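Local coordinates for protein CaaX farnesyltransferase beta subunit Ram1 (Aspergillus fumigatus, PDB 4L9P) that probably transfers a farnesyl group from farnesyl diphosphate to the cysteine of C-terminal CaaX motifs, acting as the zinc-containing, peptide-binding partner of an alpha subunit, at residues 287-292 / 333-338; 295-300 / 308-313; 314-319 / 369-374; 347-350 / 355-358. All blocks are in the same frame, centred on the assembly; numbering follows the deposited sequence.

Contact 1 (287-292 / 333-338); sequences GLPEYL and PRYMNI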
loop_
_atom_site.group_PDB
_atom_site.type_symbol
_atom_site.label_atom_id
_atom_site.label_comp_id
_atom_site.label_asym_id
_atom_site.label_seq_id
_atom_site.Cartn_x
_atom_site.Cartn_y
_atom_site.Cartn_z
ATOM N N GLY B 287 -0.577 -19.745 -8.571
ATOM C CA GLY B 287 -1.163 -19.545 -7.252
ATOM C C GLY B 287 -1.183 -18.071 -6.879
ATOM O O GLY B 287 -1.718 -17.716 -5.808
ATOM N N LEU B 288 -0.636 -17.194 -7.718
ATOM C CA LEU B 288 -0.493 -15.765 -7.346
ATOM C C LEU B 288 -1.806 -14.950 -7.358
ATOM O O LEU B 288 -2.144 -14.336 -6.367
ATOM C CB LEU B 288 0.546 -15.086 -8.245
ATOM C CG LEU B 288 0.772 -13.583 -7.972
ATOM C CD1 LEU B 288 1.157 -13.316 -6.490
ATOM C CD2 LEU B 288 1.864 -13.118 -8.916
ATOM N N PRO B 289 -2.604 -15.024 -8.433
ATOM C CA PRO B 289 -3.856 -14.244 -8.333
ATOM C C PRO B 289 -4.794 -14.830 -7.251
ATOM O O PRO B 289 -5.560 -14.064 -6.660
ATOM C CB PRO B 289 -4.471 -14.323 -9.762
ATOM C CG PRO B 289 -3.878 -15.622 -10.340
ATOM C CD PRO B 289 -2.452 -15.729 -9.724
ATOM N N GLU B 290 -4.770 -16.149 -7.046
ATOM C CA GLU B 290 -5.556 -16.728 -5.959
ATOM C C GLU B 290 -5.095 -16.170 -4.586
ATOM O O GLU B 290 -5.951 -15.829 -3.736
ATOM C CB GLU B 290 -5.420 -18.253 -5.972
ATOM C CG GLU B 290 -5.971 -18.880 -7.259
ATOM C CD GLU B 290 -4.960 -19.043 -8.360
ATOM O OE1 GLU B 290 -3.890 -18.439 -8.331
ATOM O OE2 GLU B 290 -5.244 -19.822 -9.303
ATOM N N TYR B 291 -3.784 -16.037 -4.380
ATOM C CA TYR B 291 -3.257 -15.454 -3.164
ATOM C C TYR B 291 -3.774 -14.010 -3.045
ATOM O O TYR B 291 -4.234 -13.576 -1.975
ATOM C CB TYR B 291 -1.740 -15.491 -3.222
ATOM C CG TYR B 291 -1.061 -14.578 -2.231
ATOM C CD1 TYR B 291 -0.942 -14.929 -0.900
ATOM C CD2 TYR B 291 -0.581 -13.345 -2.632
ATOM C CE1 TYR B 291 -0.296 -14.099 0.028
ATOM C CE2 TYR B 291 0.038 -12.506 -1.775
ATOM C CZ TYR B 291 0.158 -12.822 -0.442
ATOM O OH TYR B 291 0.863 -11.973 0.371
ATOM N N LEU B 292 -3.709 -13.251 -4.137
ATOM C CA LEU B 292 -4.162 -11.855 -4.020
ATOM C C LEU B 292 -5.676 -11.790 -3.725
ATOM O O LEU B 292 -6.128 -10.948 -2.936
ATOM C CB LEU B 292 -3.851 -11.101 -5.310
ATOM C CG LEU B 292 -2.349 -11.029 -5.634
ATOM C CD1 LEU B 292 -2.058 -10.448 -7.053
ATOM C CD2 LEU B 292 -1.614 -10.171 -4.553
ATOM N N PRO B 333 -11.870 -8.489 -12.319
ATOM C CA PRO B 333 -13.197 -8.970 -11.869
ATOM C C PRO B 333 -13.189 -10.450 -11.529
ATOM O O PRO B 333 -14.041 -10.889 -10.753
ATOM C CB PRO B 333 -14.105 -8.705 -13.057
ATOM C CG PRO B 333 -13.381 -7.697 -13.937
ATOM C CD PRO B 333 -11.908 -7.986 -13.707
ATOM N N ARG B 334 -12.237 -11.210 -12.073
ATOM C CA ARG B 334 -12.213 -12.620 -11.759
ATOM C C ARG B 334 -11.747 -12.808 -10.325
ATOM O O ARG B 334 -12.302 -13.673 -9.604
ATOM C CB ARG B 334 -11.267 -13.330 -12.686
ATOM C CG ARG B 334 -11.120 -14.824 -12.294
ATOM C CD ARG B 334 -10.458 -15.678 -13.360
ATOM N NE ARG B 334 -10.325 -17.056 -12.852
ATOM C CZ ARG B 334 -9.676 -18.028 -13.485
ATOM N NH1 ARG B 334 -9.101 -17.761 -14.650
ATOM N NH2 ARG B 334 -9.579 -19.257 -12.947
ATOM N N TYR B 335 -10.732 -12.040 -9.878
ATOM C CA TYR B 335 -10.098 -12.328 -8.580
ATOM C C TYR B 335 -10.536 -11.366 -7.467
ATOM O O TYR B 335 -10.276 -11.649 -6.296
ATOM C CB TYR B 335 -8.553 -12.352 -8.735
ATOM C CG TYR B 335 -8.129 -13.533 -9.583
ATOM C CD1 TYR B 335 -8.133 -14.837 -9.072
ATOM C CD2 TYR B 335 -7.790 -13.350 -10.931
ATOM C CE1 TYR B 335 -7.811 -15.921 -9.892
ATOM C CE2 TYR B 335 -7.434 -14.419 -11.764
ATOM C CZ TYR B 335 -7.455 -15.690 -11.219
ATOM O OH TYR B 335 -7.116 -16.764 -12.012
ATOM N N MET B 336 -11.153 -10.241 -7.811
ATOM C CA MET B 336 -11.660 -9.327 -6.808
ATOM C C MET B 336 -13.139 -9.121 -7.006
ATOM O O MET B 336 -13.638 -9.116 -8.144
ATOM C CB MET B 336 -10.974 -7.940 -6.956
ATOM C CG MET B 336 -9.461 -8.037 -6.729
ATOM S SD MET B 336 -9.155 -8.384 -4.927
ATOM C CE MET B 336 -7.421 -8.813 -5.020
ATOM N N ASN B 337 -13.842 -8.925 -5.891
ATOM C CA ASN B 337 -15.238 -8.506 -5.931
ATOM C C ASN B 337 -15.228 -6.987 -6.209
ATOM O O ASN B 337 -14.957 -6.196 -5.305
ATOM C CB ASN B 337 -15.933 -8.815 -4.595
ATOM C CG ASN B 337 -17.410 -8.488 -4.657
ATOM O OD1 ASN B 337 -17.855 -7.936 -5.631
ATOM N ND2 ASN B 337 -18.168 -8.839 -3.625
ATOM N N ILE B 338 -15.499 -6.569 -7.445
ATOM C CA ILE B 338 -15.465 -5.157 -7.776
ATOM C C ILE B 338 -16.607 -4.398 -7.085
ATOM O O ILE B 338 -16.456 -3.215 -6.765
ATOM C CB ILE B 338 -15.377 -4.933 -9.329
ATOM C CG1 ILE B 338 -14.008 -5.438 -9.807
ATOM C CG2 ILE B 338 -15.496 -3.458 -9.664
ATOM C CD1 ILE B 338 -13.797 -5.462 -11.302
#
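Two helix ends meet in the alpha-alpha toroid of the beta subunit: P289, in the first turn of helix 288-293, lies against Y335, the last residue of helix 328-335. The two side chains run alongside each other and point the same way. P289 CB sits squarely over the tyrosine ring, 3.4 Å from the centroid of Y335 and only 4° off its normal, a textbook CH-pi contact. Farther out, P289 CG slides toward the phenol end and comes within 3.8 Å of Y335 OH. The opposite face of the ring is covered near its rim by R334 CG, and the arginine then extends until Y335 OH lies over the centre of its guanidinium. The tyrosine is thus held flat between a proline and an arginine. Next in sequence, the M336 chain bends at its second torsion (chi2 -70°), which turns the methyl back across the contact. M336 CE rests 3.3 Å from L292 O, and the same methyl approaches L292 CB at 4.3 Å. On the side of Ram2, K230 of the alpha subunit hydrogen-bonds to Y335 O, and S227 of that chain binds P333 O. Behind this interface L288 and L292 pack on C321 of helix 312-323, P289 and L292 touch L322 of that helix, and L288 also reaches A254 and M258 of helix 251-263.

Contact 2 (295-300 / 308-313); sequences CQTYEG and SEAHGA. With FII ([(3,7,11-trimethyl-dodeca-2,6,10-trienyloxycarbamoyl)-methyl]-phosphonic acid), chain Q.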
loop_
_atom_site.group_PDB
_atom_site.type_symbol
_atom_site.label_atom_id
_atom_site.label_comp_id
_atom_site.label_asym_id
_atom_site.label_seq_id
_atom_site.Cartn_x
_atom_site.Cartn_y
_atom_site.Cartn_z
ATOM N N CYS B 295 -6.456 -11.791 -0.202
ATOM C CA CYS B 295 -6.122 -10.549 0.559
ATOM C C CYS B 295 -7.240 -9.527 0.466
ATOM O O CYS B 295 -7.148 -8.492 1.104
ATOM C CB CYS B 295 -4.820 -9.935 0.018
ATOM S SG CYS B 295 -3.378 -10.999 0.416
ATOM N N GLN B 296 -8.299 -9.752 -0.329
ATOM C CA GLN B 296 -9.424 -8.838 -0.229
ATOM C C GLN B 296 -10.079 -8.980 1.166
ATOM O O GLN B 296 -10.046 -10.082 1.765
ATOM C CB GLN B 296 -10.423 -9.107 -1.408
ATOM C CG GLN B 296 -11.468 -7.952 -1.492
ATOM C CD GLN B 296 -12.320 -8.022 -2.742
ATOM O OE1 GLN B 296 -12.494 -9.087 -3.392
ATOM N NE2 GLN B 296 -12.837 -6.858 -3.133
ATOM N N THR B 297 -10.707 -7.916 1.679
ATOM C CA THR B 297 -11.367 -7.994 2.946
ATOM C C THR B 297 -12.855 -7.736 2.802
ATOM O O THR B 297 -13.347 -7.322 1.734
ATOM C CB THR B 297 -10.825 -6.983 3.975
ATOM O OG1 THR B 297 -11.402 -5.680 3.789
ATOM C CG2 THR B 297 -9.302 -6.854 3.873
ATOM N N TYR B 298 -13.565 -7.952 3.899
ATOM C CA TYR B 298 -15.022 -7.694 3.919
ATOM C C TYR B 298 -15.339 -6.218 3.562
ATOM O O TYR B 298 -16.507 -5.927 3.216
ATOM C CB TYR B 298 -15.661 -8.067 5.280
ATOM C CG TYR B 298 -15.196 -7.100 6.381
ATOM C CD1 TYR B 298 -13.956 -7.306 7.068
ATOM C CD2 TYR B 298 -15.987 -5.956 6.715
ATOM C CE1 TYR B 298 -13.533 -6.392 7.989
ATOM C CE2 TYR B 298 -15.575 -5.056 7.683
ATOM C CZ TYR B 298 -14.324 -5.261 8.290
ATOM O OH TYR B 298 -13.872 -4.380 9.258
ATOM N N GLU B 299 -14.367 -5.297 3.756
ATOM C CA GLU B 299 -14.650 -3.913 3.419
ATOM C C GLU B 299 -14.601 -3.651 1.912
ATOM O O GLU B 299 -15.126 -2.612 1.471
ATOM C CB GLU B 299 -13.581 -2.983 4.006
ATOM C CG GLU B 299 -13.594 -2.906 5.518
ATOM C CD GLU B 299 -12.683 -1.732 5.919
ATOM O OE1 GLU B 299 -13.118 -0.569 5.774
ATOM O OE2 GLU B 299 -11.532 -1.965 6.381
ATOM N N GLY B 300 -13.999 -4.562 1.149
ATOM C CA GLY B 300 -13.875 -4.427 -0.310
ATOM C C GLY B 300 -12.441 -4.117 -0.696
ATOM O O GLY B 300 -12.028 -4.449 -1.804
ATOM N N SER B 308 -5.609 -9.231 7.271
ATOM C CA SER B 308 -5.254 -7.907 7.795
ATOM C C SER B 308 -6.220 -6.834 7.291
ATOM O O SER B 308 -7.186 -7.137 6.560
ATOM C CB SER B 308 -3.797 -7.615 7.442
ATOM O OG SER B 308 -2.939 -8.392 8.305
ATOM N N GLU B 309 -5.980 -5.585 7.676
ATOM C CA GLU B 309 -6.958 -4.535 7.377
ATOM C C GLU B 309 -6.766 -3.979 5.958
ATOM O O GLU B 309 -5.629 -3.781 5.459
ATOM C CB GLU B 309 -6.746 -3.436 8.412
ATOM C CG GLU B 309 -7.704 -2.229 8.249
ATOM C CD GLU B 309 -7.416 -1.171 9.326
ATOM O OE1 GLU B 309 -6.369 -1.241 10.039
ATOM O OE2 GLU B 309 -8.222 -0.233 9.431
ATOM N N ALA B 310 -7.911 -3.751 5.282
ATOM C CA ALA B 310 -7.804 -3.165 3.917
ATOM C C ALA B 310 -7.012 -1.873 3.933
ATOM O O ALA B 310 -7.265 -0.996 4.810
ATOM C CB ALA B 310 -9.207 -2.897 3.372
ATOM N N HIS B 311 -6.092 -1.694 2.973
ATOM C CA HIS B 311 -5.259 -0.487 2.995
ATOM C C HIS B 311 -4.935 -0.101 1.565
ATOM O O HIS B 311 -4.552 -0.936 0.751
ATOM C CB HIS B 311 -3.947 -0.778 3.766
ATOM C CG HIS B 311 -3.229 0.464 4.170
ATOM N ND1 HIS B 311 -2.528 1.248 3.259
ATOM C CD2 HIS B 311 -3.133 1.077 5.361
ATOM C CE1 HIS B 311 -2.058 2.315 3.901
ATOM N NE2 HIS B 311 -2.412 2.224 5.186
ATOM N N GLY B 312 -4.969 1.197 1.269
ATOM C CA GLY B 312 -4.711 1.663 -0.110
ATOM C C GLY B 312 -3.333 1.265 -0.612
ATOM O O GLY B 312 -3.206 1.003 -1.827
ATOM N N ALA B 313 -2.286 1.247 0.216
ATOM C CA ALA B 313 -0.993 0.897 -0.321
ATOM C C ALA B 313 -0.985 -0.545 -0.819
ATOM O O ALA B 313 -0.393 -0.853 -1.865
ATOM C CB ALA B 313 0.041 1.057 0.743
HETATM C C1 FII Q . 5.830 -1.021 -3.374
HETATM C C2 FII Q . 5.702 -0.778 -1.894
HETATM C C6 FII Q . 6.879 -1.133 -1.088
HETATM C C10 FII Q . 4.348 -0.600 -1.339
HETATM C C11 FII Q . 4.055 -0.437 0.152
HETATM C C12 FII Q . 3.862 1.084 0.421
HETATM C C15 FII Q . 3.130 1.481 1.700
HETATM C C18 FII Q . 2.917 2.957 2.012
HETATM C C22 FII Q . 3.073 0.429 2.762
HETATM C C23 FII Q . 2.043 0.688 3.850
HETATM C C24 FII Q . 2.205 -0.236 4.996
HETATM C C27 FII Q . 1.513 0.302 6.208
HETATM C C30 FII Q . 0.063 -0.121 6.359
HETATM C C34 FII Q . 2.402 0.561 7.365
HETATM C C35 FII Q . 1.870 0.836 8.756
HETATM O O36 FII Q . 2.158 2.163 9.157
HETATM N N42 FII Q . 1.712 3.149 8.319
HETATM C C43 FII Q . 0.533 3.751 8.782
HETATM O O44 FII Q . -0.087 3.413 9.802
HETATM C C45 FII Q . 0.075 4.906 7.904
HETATM P P46 FII Q . -1.780 5.110 7.824
HETATM O O49 FII Q . -2.327 3.754 7.577
HETATM O O50 FII Q . -2.228 5.772 9.089
HETATM O O51 FII Q . -1.939 6.043 6.605
HETATM O O HOH W 1 -10.511 -4.437 6.213
HETATM O O HOH W 2 -9.817 0.149 5.343
#
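E299 reaches toward A310. From its CB the chain leaves with CG anti to the carbonyl carbon (chi1 -68°), laying CG over the rim of one face of the Y298 ring, and it then runs out extended. At the tip, E299 OE2 stands 3.9 Å from A310 CB. One water gives E299 OE2 a 2.7 Å hydrogen bond while accepting from T297 OG1 and A310 N; a second donates to E299 OE2 and to A310 O. N197 of the alpha subunit also binds E299 OE2, and T360 holds E299 OE1. Residues T297 to G300 form a type I turn; an ST turn overlaps it, T297 OG1 accepting from E299 N at 3.0 Å. T297 CG2 faces segment 308-313, 3.4 Å from S308 O. Beyond A310, H311 is the N-cap of helix 312-323: H311 ND1 accepts from A313 N in the ring plane. H311 NE2 donates to the phosphonate of the farnesyl analogue, 2.8 Å from FII O49, and the ligand's methyl C30 lies over one face of the imidazole.

Contact 3 (314-319 / 369-374); sequences YAFCAL and SHWVGN. With FII ([(3,7,11-trimethyl-dodeca-2,6,10-trienyloxycarbamoyl)-methyl]-phosphonic acid), chain Q.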
loop_
_atom_site.group_PDB
_atom_site.type_symbol
_atom_site.label_atom_id
_atom_site.label_comp_id
_atom_site.label_asym_id
_atom_site.label_seq_id
_atom_site.Cartn_x
_atom_site.Cartn_y
_atom_site.Cartn_z
ATOM N N TYR B 314 -1.642 -1.421 -0.069
ATOM C CA TYR B 314 -1.657 -2.838 -0.459
ATOM C C TYR B 314 -2.674 -3.079 -1.565
ATOM O O TYR B 314 -2.469 -3.978 -2.408
ATOM C CB TYR B 314 -1.961 -3.686 0.763
ATOM C CG TYR B 314 -0.852 -3.590 1.804
ATOM C CD1 TYR B 314 0.483 -3.835 1.439
ATOM C CD2 TYR B 314 -1.117 -3.431 3.173
ATOM C CE1 TYR B 314 1.513 -3.863 2.407
ATOM C CE2 TYR B 314 -0.089 -3.451 4.116
ATOM C CZ TYR B 314 1.199 -3.661 3.753
ATOM O OH TYR B 314 2.169 -3.729 4.732
ATOM N N ALA B 315 -3.743 -2.277 -1.646
ATOM C CA ALA B 315 -4.647 -2.368 -2.828
ATOM C C ALA B 315 -3.890 -2.032 -4.100
ATOM O O ALA B 315 -4.061 -2.728 -5.131
ATOM C CB ALA B 315 -5.830 -1.441 -2.646
ATOM N N PHE B 316 -3.059 -0.973 -4.050
ATOM C CA PHE B 316 -2.274 -0.674 -5.234
ATOM C C PHE B 316 -1.397 -1.877 -5.615
ATOM O O PHE B 316 -1.333 -2.312 -6.801
ATOM C CB PHE B 316 -1.374 0.559 -5.076
ATOM C CG PHE B 316 -0.480 0.766 -6.281
ATOM C CD1 PHE B 316 -1.018 1.304 -7.463
ATOM C CD2 PHE B 316 0.839 0.299 -6.266
ATOM C CE1 PHE B 316 -0.252 1.402 -8.614
ATOM C CE2 PHE B 316 1.650 0.428 -7.427
ATOM C CZ PHE B 316 1.089 0.961 -8.616
ATOM N N CYS B 317 -0.634 -2.377 -4.642
ATOM C CA CYS B 317 0.265 -3.500 -4.984
ATOM C C CYS B 317 -0.491 -4.682 -5.605
ATOM O O CYS B 317 -0.030 -5.290 -6.576
ATOM C CB CYS B 317 0.948 -3.998 -3.687
ATOM S SG CYS B 317 2.197 -2.844 -3.032
ATOM N N ALA B 318 -1.623 -5.048 -5.008
ATOM C CA ALA B 318 -2.393 -6.192 -5.497
ATOM C C ALA B 318 -3.002 -5.940 -6.878
ATOM O O ALA B 318 -2.942 -6.821 -7.730
ATOM C CB ALA B 318 -3.507 -6.586 -4.495
ATOM N N LEU B 319 -3.611 -4.765 -7.070
ATOM C CA LEU B 319 -4.278 -4.504 -8.358
ATOM C C LEU B 319 -3.229 -4.345 -9.456
ATOM O O LEU B 319 -3.426 -4.857 -10.570
ATOM C CB LEU B 319 -5.103 -3.227 -8.271
ATOM C CG LEU B 319 -6.357 -3.378 -7.378
ATOM C CD1 LEU B 319 -6.966 -2.002 -7.070
ATOM C CD2 LEU B 319 -7.378 -4.349 -8.053
ATOM N N SER B 369 -1.832 9.887 -2.838
ATOM C CA SER B 369 -2.143 10.393 -4.173
ATOM C C SER B 369 -1.646 9.412 -5.231
ATOM O O SER B 369 -2.311 9.240 -6.286
ATOM C CB SER B 369 -1.435 11.739 -4.382
ATOM O OG SER B 369 -1.771 12.605 -3.320
ATOM N N HIS B 370 -0.531 8.698 -4.967
ATOM C CA HIS B 370 -0.142 7.571 -5.773
ATOM C C HIS B 370 -0.818 6.282 -5.375
ATOM O O HIS B 370 -1.526 5.643 -6.192
ATOM C CB HIS B 370 1.351 7.359 -5.745
ATOM C CG HIS B 370 1.722 6.029 -6.307
ATOM N ND1 HIS B 370 1.456 5.689 -7.629
ATOM C CD2 HIS B 370 2.265 4.916 -5.718
ATOM C CE1 HIS B 370 1.818 4.417 -7.821
ATOM N NE2 HIS B 370 2.307 3.924 -6.682
ATOM N N TRP B 371 -0.705 5.863 -4.102
ATOM C CA TRP B 371 -1.133 4.460 -3.825
ATOM C C TRP B 371 -2.621 4.284 -4.092
ATOM O O TRP B 371 -3.019 3.251 -4.641
ATOM C CB TRP B 371 -0.823 4.068 -2.365
ATOM C CG TRP B 371 0.654 4.190 -2.026
ATOM C CD1 TRP B 371 1.234 5.073 -1.146
ATOM C CD2 TRP B 371 1.721 3.443 -2.602
ATOM N NE1 TRP B 371 2.599 4.926 -1.138
ATOM C CE2 TRP B 371 2.940 3.932 -2.024
ATOM C CE3 TRP B 371 1.775 2.403 -3.518
ATOM C CZ2 TRP B 371 4.201 3.439 -2.401
ATOM C CZ3 TRP B 371 3.016 1.919 -3.896
ATOM C CH2 TRP B 371 4.217 2.425 -3.310
ATOM N N VAL B 372 -3.464 5.245 -3.654
ATOM C CA VAL B 372 -4.883 5.176 -3.970
ATOM C C VAL B 372 -5.124 5.743 -5.381
ATOM O O VAL B 372 -5.859 5.133 -6.161
ATOM C CB VAL B 372 -5.709 5.926 -2.901
ATOM C CG1 VAL B 372 -7.156 6.054 -3.317
ATOM C CG2 VAL B 372 -5.597 5.179 -1.548
ATOM N N GLY B 373 -4.512 6.895 -5.720
ATOM C CA GLY B 373 -4.825 7.561 -7.003
ATOM C C GLY B 373 -4.587 6.627 -8.185
ATOM O O GLY B 373 -5.404 6.555 -9.113
ATOM N N ASN B 374 -3.478 5.881 -8.172
ATOM C CA ASN B 374 -3.159 5.018 -9.297
ATOM C C ASN B 374 -3.875 3.690 -9.259
ATOM O O ASN B 374 -3.780 2.911 -10.243
ATOM C CB ASN B 374 -1.643 4.855 -9.469
ATOM C CG ASN B 374 -1.074 5.963 -10.360
ATOM O OD1 ASN B 374 -1.703 6.299 -11.409
ATOM N ND2 ASN B 374 0.108 6.481 -10.033
HETATM C C1 FII Q . 5.830 -1.021 -3.374
HETATM C C2 FII Q . 5.702 -0.778 -1.894
HETATM C C6 FII Q . 6.879 -1.133 -1.088
HETATM C C10 FII Q . 4.348 -0.600 -1.339
HETATM C C11 FII Q . 4.055 -0.437 0.152
HETATM C C12 FII Q . 3.862 1.084 0.421
HETATM C C15 FII Q . 3.130 1.481 1.700
HETATM C C18 FII Q . 2.917 2.957 2.012
HETATM C C22 FII Q . 3.073 0.429 2.762
HETATM C C23 FII Q . 2.043 0.688 3.850
HETATM C C24 FII Q . 2.205 -0.236 4.996
HETATM C C27 FII Q . 1.513 0.302 6.208
HETATM C C30 FII Q . 0.063 -0.121 6.359
HETATM C C34 FII Q . 2.402 0.561 7.365
HETATM C C35 FII Q . 1.870 0.836 8.756
HETATM O O36 FII Q . 2.158 2.163 9.157
HETATM N N42 FII Q . 1.712 3.149 8.319
HETATM C C43 FII Q . 0.533 3.751 8.782
HETATM O O44 FII Q . -0.087 3.413 9.802
HETATM C C45 FII Q . 0.075 4.906 7.904
HETATM P P46 FII Q . -1.780 5.110 7.824
HETATM O O49 FII Q . -2.327 3.754 7.577
HETATM O O50 FII Q . -2.228 5.772 9.089
HETATM O O51 FII Q . -1.939 6.043 6.605
#
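F316 and H370 both carry CG anti to the backbone N (chi1 175° for F316), and this sends the two side chains across each other at about a right angle. With W371 they form an aromatic cluster in the core of the alpha-alpha toroid, beside the isoprenoid pocket. The edge of H370 meets the face of F316, an edge-to-face pair with centroids of the F316 and H370 rings 4.5 Å apart and planes at 62°. N374 fixes the turn of the imidazole: N374 ND2 donates to H370 ND1 over 2.9 Å, almost perfectly straight at 178° and in the plane of both groups, while T443 holds the amide oxygen. The indole of W371 is layered, with H370 CD2 below one face and FII C12 over the other, 3.7 Å above the plane. Y432 takes the indole N-H. F316 CD2 closes on W371 CE3 at 3.6 Å near the indole plane. From helix 312-323, C317 SG reaches the same isoprenoid, 3.5 Å from FII C10. Against the backbone, F316 CB packs 3.2 Å from W371 O, a buried carbonyl oxygen that has no hydrogen-bond partner.

Contact 4 (347-350 / 355-358); sequences ARQY and GFSG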
loop_
_atom_site.group_PDB
_atom_site.type_symbol
_atom_site.label_atom_id
_atom_site.label_comp_id
_atom_site.label_asym_id
_atom_site.label_seq_id
_atom_site.Cartn_x
_atom_site.Cartn_y
_atom_site.Cartn_z
ATOM N N ALA B 347 -14.456 5.678 -1.145
ATOM C CA ALA B 347 -14.529 6.229 0.202
ATOM C C ALA B 347 -13.161 6.656 0.767
ATOM O O ALA B 347 -13.113 7.229 1.852
ATOM C CB ALA B 347 -15.133 5.150 1.166
ATOM N N ARG B 348 -12.075 6.368 0.063
ATOM C CA ARG B 348 -10.780 6.870 0.546
ATOM C C ARG B 348 -10.667 8.387 0.498
ATOM O O ARG B 348 -9.839 8.971 1.213
ATOM C CB ARG B 348 -9.615 6.306 -0.318
ATOM C CG ARG B 348 -9.582 4.750 -0.431
ATOM C CD ARG B 348 -8.798 4.022 0.739
ATOM N NE ARG B 348 -9.133 4.581 2.046
ATOM C CZ ARG B 348 -10.282 4.377 2.683
ATOM N NH1 ARG B 348 -10.514 5.007 3.850
ATOM N NH2 ARG B 348 -11.204 3.578 2.133
ATOM N N GLN B 349 -11.476 9.044 -0.353
ATOM C CA GLN B 349 -11.283 10.483 -0.549
ATOM C C GLN B 349 -12.207 11.255 0.401
ATOM O O GLN B 349 -13.400 10.901 0.522
ATOM C CB GLN B 349 -11.661 10.817 -2.012
ATOM C CG GLN B 349 -11.143 12.192 -2.411
ATOM C CD GLN B 349 -11.234 12.437 -3.881
ATOM O OE1 GLN B 349 -12.013 11.762 -4.591
ATOM N NE2 GLN B 349 -10.470 13.424 -4.350
ATOM N N TYR B 350 -11.655 12.297 1.026
ATOM C CA TYR B 350 -12.425 13.124 2.007
ATOM C C TYR B 350 -12.629 14.550 1.478
ATOM O O TYR B 350 -11.831 15.034 0.683
ATOM C CB TYR B 350 -11.615 13.251 3.320
ATOM C CG TYR B 350 -11.362 11.943 4.066
ATOM C CD1 TYR B 350 -11.952 10.731 3.708
ATOM C CD2 TYR B 350 -10.571 12.014 5.176
ATOM C CE1 TYR B 350 -11.679 9.548 4.487
ATOM C CE2 TYR B 350 -10.285 10.845 5.937
ATOM C CZ TYR B 350 -10.830 9.659 5.554
ATOM O OH TYR B 350 -10.597 8.482 6.268
ATOM N N GLY B 355 -7.775 15.043 -0.417
ATOM C CA GLY B 355 -6.883 13.908 -0.621
ATOM C C GLY B 355 -7.455 12.574 -0.177
ATOM O O GLY B 355 -8.651 12.444 0.144
ATOM N N PHE B 356 -6.573 11.577 -0.249
ATOM C CA PHE B 356 -6.992 10.210 0.086
ATOM C C PHE B 356 -6.364 9.783 1.380
ATOM O O PHE B 356 -5.183 10.021 1.675
ATOM C CB PHE B 356 -6.492 9.196 -0.974
ATOM C CG PHE B 356 -6.938 9.502 -2.387
ATOM C CD1 PHE B 356 -8.286 9.572 -2.723
ATOM C CD2 PHE B 356 -5.990 9.624 -3.370
ATOM C CE1 PHE B 356 -8.679 9.801 -4.052
ATOM C CE2 PHE B 356 -6.378 9.787 -4.717
ATOM C CZ PHE B 356 -7.708 9.895 -5.060
ATOM N N SER B 357 -7.143 9.045 2.160
ATOM C CA SER B 357 -6.645 8.266 3.316
ATOM C C SER B 357 -6.312 6.835 2.865
ATOM O O SER B 357 -6.720 6.364 1.812
ATOM C CB SER B 357 -7.784 8.138 4.373
ATOM O OG SER B 357 -8.906 7.430 3.855
ATOM N N GLY B 358 -5.533 6.156 3.709
ATOM C CA GLY B 358 -5.158 4.763 3.359
ATOM C C GLY B 358 -6.104 3.702 3.828
ATOM O O GLY B 358 -6.145 2.618 3.296
#
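R348 folds back over S357, bent at both middle torsions (chi2 -87°, chi3 44°), and grips it side-on with two nitrogens. R348 NE donates to S357 O at 3.0 Å from above the carbonyl plane, and R348 NH1 reaches S357 OG at 2.9 Å; W344 adds a cation-pi contact to the guanidinium. The arginine's own carbonyl is used too, R348 O accepting from S357 N at 2.9 Å. Q349 comes next, opposite F356 in a single antiparallel bridge, a non-hydrogen-bonded pair with Q349 CA and F356 CA 4.3 Å apart. This bridge pins together the loop between helices 338-346 and 368-371, the loop that also carries the zinc ligands D365 and C367. Q349 CB touches the edge of the phenylalanine ring, 3.7 Å from F356 CD1. Y350 completes the bridge, with Y350 N donating to G355 O at 3.1 Å. Its phenol end lies beside S357, Y350 OH 3.4 Å from S357 CB, and the same OH is hydrogen-bonded to K362 O.

In the fold
All four contacts lie in the alpha-alpha toroid. Contact 2 is nested in the loop closed by contact 1, contact 1 crosses contact 3 along the chain, and contact 4 is nested inside contact 3. Helix 312-323 serves both contact 2, at its start, and contact 3; their centres are about 12 Å apart. Contact 4 lies about 12 Å from the centre of contact 3, where V372 and G373 pack on F356, and it joins contact 2 through G312 N and G358 O. Contact 1 lies about 23 Å from contact 4 between centres but touches contact 2, where Q296 binds N337 N, and contact 3, where L292 packs on A318. Contacts 2 and 3 touch the farnesyl analogue; contact 4 lies near the zinc ligands.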